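Local coordinates for Methylcobalamin\: coenzyme M methyltransferase (Methanosarcina mazei, PDB 4AY7), which catalyses the transfer of a methyl group from a methylated corrinoid to coenzyme M during methanogenesis, as a zinc enzyme with a TIM-barrel fold, at residues Thr243-Cys248 with Glu264-Glu269; Arg287-Val292 with Val320-Cys325. One frame throughout, in Å; residues are numbered along the deposited sequence.

Contact 1: Thr243-Cys248 with Glu264-Glu269; sequences TVLHIC and EGLSVE. With ZN (zinc ion), chain C.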
loop_
_atom_site.group_PDB
_atom_site.type_symbol
_atom_site.label_atom_id
_atom_site.label_comp_id
_atom_site.label_asym_id
_atom_site.label_seq_id
_atom_site.Cartn_x
_atom_site.Cartn_y
_atom_site.Cartn_z
ATOM N N THR A 243 10.666 1.398 2.171
ATOM C CA THR A 243 9.537 1.033 1.318
ATOM C C THR A 243 8.975 -0.363 1.638
ATOM O O THR A 243 9.681 -1.244 2.174
ATOM C CB THR A 243 9.912 1.076 -0.162
ATOM O OG1 THR A 243 10.961 0.170 -0.365
ATOM C CG2 THR A 243 10.384 2.471 -0.648
ATOM N N VAL A 244 7.737 -0.570 1.215
ATOM C CA VAL A 244 6.984 -1.798 1.383
ATOM C C VAL A 244 6.253 -2.110 0.075
ATOM O O VAL A 244 5.636 -1.230 -0.541
ATOM C CB VAL A 244 5.972 -1.685 2.571
ATOM C CG1 VAL A 244 5.111 -2.930 2.711
ATOM C CG2 VAL A 244 6.691 -1.509 3.901
ATOM N N LEU A 245 6.286 -3.362 -0.346
ATOM C CA LEU A 245 5.624 -3.814 -1.550
ATOM C C LEU A 245 4.465 -4.730 -1.152
ATOM O O LEU A 245 4.666 -5.756 -0.502
ATOM C CB LEU A 245 6.596 -4.578 -2.429
ATOM C CG LEU A 245 6.015 -5.331 -3.576
ATOM C CD1 LEU A 245 5.491 -4.263 -4.558
ATOM C CD2 LEU A 245 7.090 -6.123 -4.281
ATOM N N HIS A 246 3.277 -4.361 -1.604
ATOM C CA HIS A 246 2.096 -5.166 -1.384
ATOM C C HIS A 246 1.573 -5.697 -2.693
ATOM O O HIS A 246 1.218 -4.867 -3.577
ATOM C CB HIS A 246 1.065 -4.353 -0.662
ATOM C CG HIS A 246 -0.252 -5.076 -0.555
ATOM N ND1 HIS A 246 -0.528 -5.906 0.431
ATOM C CD2 HIS A 246 -1.348 -5.122 -1.411
ATOM C CE1 HIS A 246 -1.705 -6.518 0.225
ATOM N NE2 HIS A 246 -2.242 -5.997 -0.854
ATOM N N ILE A 247 1.480 -7.007 -2.867
ATOM C CA ILE A 247 0.940 -7.558 -4.127
ATOM C C ILE A 247 -0.134 -8.516 -3.695
ATOM O O ILE A 247 0.124 -9.440 -2.908
ATOM C CB ILE A 247 1.969 -8.265 -5.036
ATOM C CG1 ILE A 247 3.009 -7.271 -5.582
ATOM C CG2 ILE A 247 1.314 -8.972 -6.250
ATOM C CD1 ILE A 247 4.090 -7.938 -6.478
ATOM N N CYS A 248 -1.363 -8.208 -4.109
ATOM C CA CYS A 248 -2.534 -8.933 -3.636
ATOM C C CYS A 248 -2.473 -10.303 -4.296
ATOM O O CYS A 248 -1.900 -10.457 -5.371
ATOM C CB CYS A 248 -3.854 -8.307 -4.181
ATOM S SG CYS A 248 -3.971 -6.519 -4.135
ATOM N N GLU A 264 12.219 -3.026 1.893
ATOM C CA GLU A 264 12.378 -3.514 3.255
ATOM C C GLU A 264 11.344 -4.548 3.623
ATOM O O GLU A 264 11.675 -5.543 4.264
ATOM C CB GLU A 264 12.292 -2.377 4.243
ATOM C CG GLU A 264 13.590 -1.626 4.374
ATOM C CD GLU A 264 13.920 -0.673 3.295
ATOM O OE1 GLU A 264 13.048 -0.453 2.438
ATOM O OE2 GLU A 264 15.101 -0.160 3.301
ATOM N N GLY A 265 10.109 -4.221 3.386
ATOM C CA GLY A 265 9.019 -5.096 3.749
ATOM C C GLY A 265 8.208 -5.550 2.576
ATOM O O GLY A 265 8.026 -4.805 1.557
ATOM N N LEU A 266 7.681 -6.751 2.739
ATOM C CA LEU A 266 6.666 -7.292 1.912
ATOM C C LEU A 266 5.322 -7.500 2.643
ATOM O O LEU A 266 5.224 -8.086 3.691
ATOM C CB LEU A 266 7.115 -8.599 1.264
ATOM C CG LEU A 266 8.408 -8.568 0.522
ATOM C CD1 LEU A 266 8.695 -9.981 0.065
ATOM C CD2 LEU A 266 8.342 -7.618 -0.672
ATOM N N SER A 267 4.265 -6.940 2.067
ATOM C CA SER A 267 2.892 -7.001 2.663
ATOM C C SER A 267 2.167 -8.022 1.862
ATOM O O SER A 267 2.000 -7.866 0.631
ATOM C CB SER A 267 2.215 -5.668 2.598
ATOM O OG SER A 267 0.820 -5.747 2.830
ATOM N N VAL A 268 1.626 -9.016 2.561
ATOM C CA VAL A 268 1.019 -10.166 1.944
ATOM C C VAL A 268 -0.349 -10.515 2.599
ATOM O O VAL A 268 -0.604 -10.173 3.739
ATOM C CB VAL A 268 1.842 -11.445 2.142
ATOM C CG1 VAL A 268 3.161 -11.303 1.408
ATOM C CG2 VAL A 268 2.056 -11.718 3.652
ATOM N N GLU A 269 -1.168 -11.163 1.808
ATOM C CA GLU A 269 -2.480 -11.587 2.236
ATOM C C GLU A 269 -2.373 -12.921 2.919
ATOM O O GLU A 269 -1.468 -13.704 2.694
ATOM C CB GLU A 269 -3.383 -11.766 1.016
ATOM C CG GLU A 269 -3.919 -10.489 0.429
ATOM C CD GLU A 269 -5.184 -10.742 -0.400
ATOM O OE1 GLU A 269 -5.025 -11.069 -1.598
ATOM O OE2 GLU A 269 -6.323 -10.606 0.167
HETATM ZN ZN ZN C . -4.079 -6.892 -1.759
HETATM O O HOH W 1 -0.837 -11.500 -1.285
#
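In the TIM barrel, strand 242-246, helix 252-259 and strand 265-267 form a beta-alpha-beta unit in which Val244, Leu245 and His246 pair in parallel with Gly265, Leu266 and Ser267, the short strand axes turned 29° apart. Leu245 is gripped from both ends of its backbone: its N donates to Gly265 O (3.0 Å), and its O accepts Ser267 N (2.9 Å). Segment 243-248 supplies two zinc ligands. His246 has CG anti to the backbone N (chi1 173°), and its NE2 binds the zinc ion at 2.2 Å. At the ring edge ND1 donates to Ser267 OG over 2.8 Å (158° at the hydrogen), a second-shell bond that limits rotation of the imidazole. Cys248 SG is the second ligand and Cys325 SG, from elsewhere in the chain, the third. On the other face Leu245 and Leu266 lie side by side, Leu245 CB to Leu266 CD2 3.9 Å, against Met258 of the connecting helix. Just before strand 265-267, Glu264, its chain bent at chi2, offers OE1 to Thr243 N, which approaches from above the carboxylate plane (3.0 Å). An alanine here, lacking the carboxylate, would probably leave Thr243 N without this acceptor. Glu269 turns its carboxylate to Gly249 N and Lys271. Past the His246-Ser267 pair a water bridges the segments, donating to Ile247 O (2.8 Å) and accepting from Glu269 N (3.1 Å).

Contact 2: Arg287-Val292 with Val320-Cys325; sequences RLVGNV and VLAPGC. With ZN (zinc ion), chain C.
Val289 to Val292 run parallel to Val320 to Pro323, with short strand axes 4.4 Å apart and splayed by 41°. Gly290 takes part through both its N and its O: its N donates to Val320 O at 3.0 Å, nearly along the C=O axis, whereas its O receives Ala322 N at 2.9 Å from well above the carbonyl plane (57° out of it). The peptide bond between Gly290 and Asn291 is cis. At the backbone angles of Gly290 a CB would press against the carbonyl O of Val289, reason enough for a glycine at this strand position. Val320 N reaches Leu288 O through a weak bond before Gly290, and further on Gly324 N closes tightly on Val292 O at 2.7 Å. A water donates to both Val289 O and Pro323 O, tying the backbones together beside the cis peptide.

The apolar contact is modest. Val289 and Val320 lie side by side, pointing the same way, with their CG1 atoms 3.9 Å apart. The anti position of Val289 CG1 (chi1 179°) also brings it 3.8 Å from Ala322 CB, so one methyl bridges two residues of the neighbouring strand. Leu321, on the face opposite Val289 and Val320, brings its CD1 to 4.3 Å from Val292 CG2, a loose contact. Past the strand end Cys325 reaches into the barrel's metal site, where its SG binds the zinc ion at 2.5 Å beside His246 and Cys248.

Helix 15-24 packs on Val289 and Val320, helix 294-298 on Val292 and Pro323, and helix 275-282 on Leu288 and Asn291, while strand 265-267 continues the sheet on the other edge of strand 287-292.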
loop_
_atom_site.group_PDB
_atom_site.type_symbol
_atom_site.label_atom_id
_atom_site.label_comp_id
_atom_site.label_asym_id
_atom_site.label_seq_id
_atom_site.Cartn_x
_atom_site.Cartn_y
_atom_site.Cartn_z
ATOM N N ARG A 287 11.475 -8.267 5.227
ATOM C CA ARG A 287 10.608 -8.532 6.356
ATOM C C ARG A 287 9.192 -8.705 5.905
ATOM O O ARG A 287 8.825 -8.326 4.775
ATOM C CB ARG A 287 10.710 -7.406 7.360
ATOM C CG ARG A 287 11.736 -7.582 8.452
ATOM C CD ARG A 287 13.142 -7.796 7.894
ATOM N NE ARG A 287 13.601 -6.718 7.047
ATOM C CZ ARG A 287 14.538 -6.805 6.109
ATOM N NH1 ARG A 287 15.249 -7.901 5.917
ATOM N NH2 ARG A 287 14.855 -5.751 5.366
ATOM N N LEU A 288 8.354 -9.275 6.761
ATOM C CA LEU A 288 6.974 -9.629 6.390
ATOM C C LEU A 288 5.936 -8.835 7.192
ATOM O O LEU A 288 6.026 -8.689 8.422
ATOM C CB LEU A 288 6.731 -11.126 6.493
ATOM C CG LEU A 288 5.524 -11.724 5.776
ATOM C CD1 LEU A 288 5.618 -11.551 4.269
ATOM C CD2 LEU A 288 5.289 -13.202 6.166
ATOM N N VAL A 289 5.015 -8.220 6.465
ATOM C CA VAL A 289 3.998 -7.363 7.032
ATOM C C VAL A 289 2.659 -8.027 6.730
ATOM O O VAL A 289 2.390 -8.429 5.616
ATOM C CB VAL A 289 4.007 -5.971 6.416
ATOM C CG1 VAL A 289 2.887 -5.128 7.037
ATOM C CG2 VAL A 289 5.424 -5.307 6.519
ATOM N N GLY A 290 1.815 -8.120 7.742
ATOM C CA GLY A 290 0.493 -8.760 7.553
ATOM C C GLY A 290 0.041 -9.484 8.791
ATOM O O GLY A 290 0.475 -9.120 9.859
ATOM N N ASN A 291 -0.814 -10.509 8.685
ATOM C CA ASN A 291 -1.437 -10.998 7.441
ATOM C C ASN A 291 -2.935 -11.297 7.628
ATOM O O ASN A 291 -3.469 -12.286 7.063
ATOM C CB ASN A 291 -0.740 -12.272 6.996
ATOM C CG ASN A 291 -0.812 -13.357 8.042
ATOM O OD1 ASN A 291 -1.305 -13.114 9.143
ATOM N ND2 ASN A 291 -0.305 -14.532 7.725
ATOM N N VAL A 292 -3.602 -10.508 8.467
ATOM C CA VAL A 292 -4.886 -10.921 8.941
ATOM C C VAL A 292 -5.897 -10.609 7.815
ATOM O O VAL A 292 -5.914 -9.487 7.255
ATOM C CB VAL A 292 -5.262 -10.292 10.338
ATOM C CG1 VAL A 292 -6.667 -10.802 10.768
ATOM C CG2 VAL A 292 -4.200 -10.637 11.417
ATOM N N VAL A 320 5.699 -6.921 11.204
ATOM C CA VAL A 320 4.753 -5.838 11.434
ATOM C C VAL A 320 3.340 -6.434 11.332
ATOM O O VAL A 320 2.977 -7.008 10.279
ATOM C CB VAL A 320 4.862 -4.689 10.427
ATOM C CG1 VAL A 320 3.672 -3.722 10.605
ATOM C CG2 VAL A 320 6.238 -3.944 10.549
ATOM N N LEU A 321 2.612 -6.401 12.432
ATOM C CA LEU A 321 1.259 -7.020 12.451
ATOM C C LEU A 321 0.309 -6.052 11.767
ATOM O O LEU A 321 0.251 -4.841 12.118
ATOM C CB LEU A 321 0.793 -7.286 13.843
ATOM C CG LEU A 321 -0.611 -7.847 14.087
ATOM C CD1 LEU A 321 -0.696 -9.180 13.372
ATOM C CD2 LEU A 321 -1.063 -7.934 15.550
ATOM N N ALA A 322 -0.431 -6.570 10.794
ATOM C CA ALA A 322 -1.284 -5.688 9.949
ATOM C C ALA A 322 -2.347 -6.486 9.214
ATOM O O ALA A 322 -2.211 -7.683 9.073
ATOM C CB ALA A 322 -0.406 -4.910 8.938
ATOM N N PRO A 323 -3.389 -5.782 8.644
ATOM C CA PRO A 323 -4.332 -6.428 7.748
ATOM C C PRO A 323 -3.576 -7.001 6.528
ATOM O O PRO A 323 -2.602 -6.411 6.059
ATOM C CB PRO A 323 -5.267 -5.285 7.348
ATOM C CG PRO A 323 -5.157 -4.310 8.493
ATOM C CD PRO A 323 -3.731 -4.370 8.891
ATOM N N GLY A 324 -4.089 -8.065 5.950
ATOM C CA GLY A 324 -3.508 -8.598 4.769
ATOM C C GLY A 324 -3.709 -7.750 3.514
ATOM O O GLY A 324 -2.917 -7.801 2.624
ATOM N N CYS A 325 -4.797 -7.008 3.421
ATOM C CA CYS A 325 -5.103 -6.208 2.242
ATOM C C CYS A 325 -5.704 -4.910 2.776
ATOM O O CYS A 325 -5.692 -4.683 3.984
ATOM C CB CYS A 325 -6.051 -6.949 1.277
ATOM S SG CYS A 325 -6.008 -6.109 -0.320
HETATM ZN ZN ZN C . -4.079 -6.892 -1.759
HETATM O O HOH W 2 -0.244 -6.736 4.760
#

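Contacts 1 and 2 are both buried and belong to one parallel sheet: strands 265-267 and 287-292 are neighbours in it, so the two pairs are joined through probable hydrogen bonds between Leu266 and both Arg287 and Val289. Both send ligands to the same zinc ion, contact 1 a histidine and a cysteine, contact 2 a single cysteine from beyond its strand. Their chemistry differs accordingly. Contact 1 lies nearer the chain centre and adds polar side-chain bonds to its backbone pairing, whereas contact 2 relies on backbone bonds around a cis peptide and on a few aliphatic side-chain contacts. His246 CE1 packs 3.0 Å from Gly324 O where the two meet.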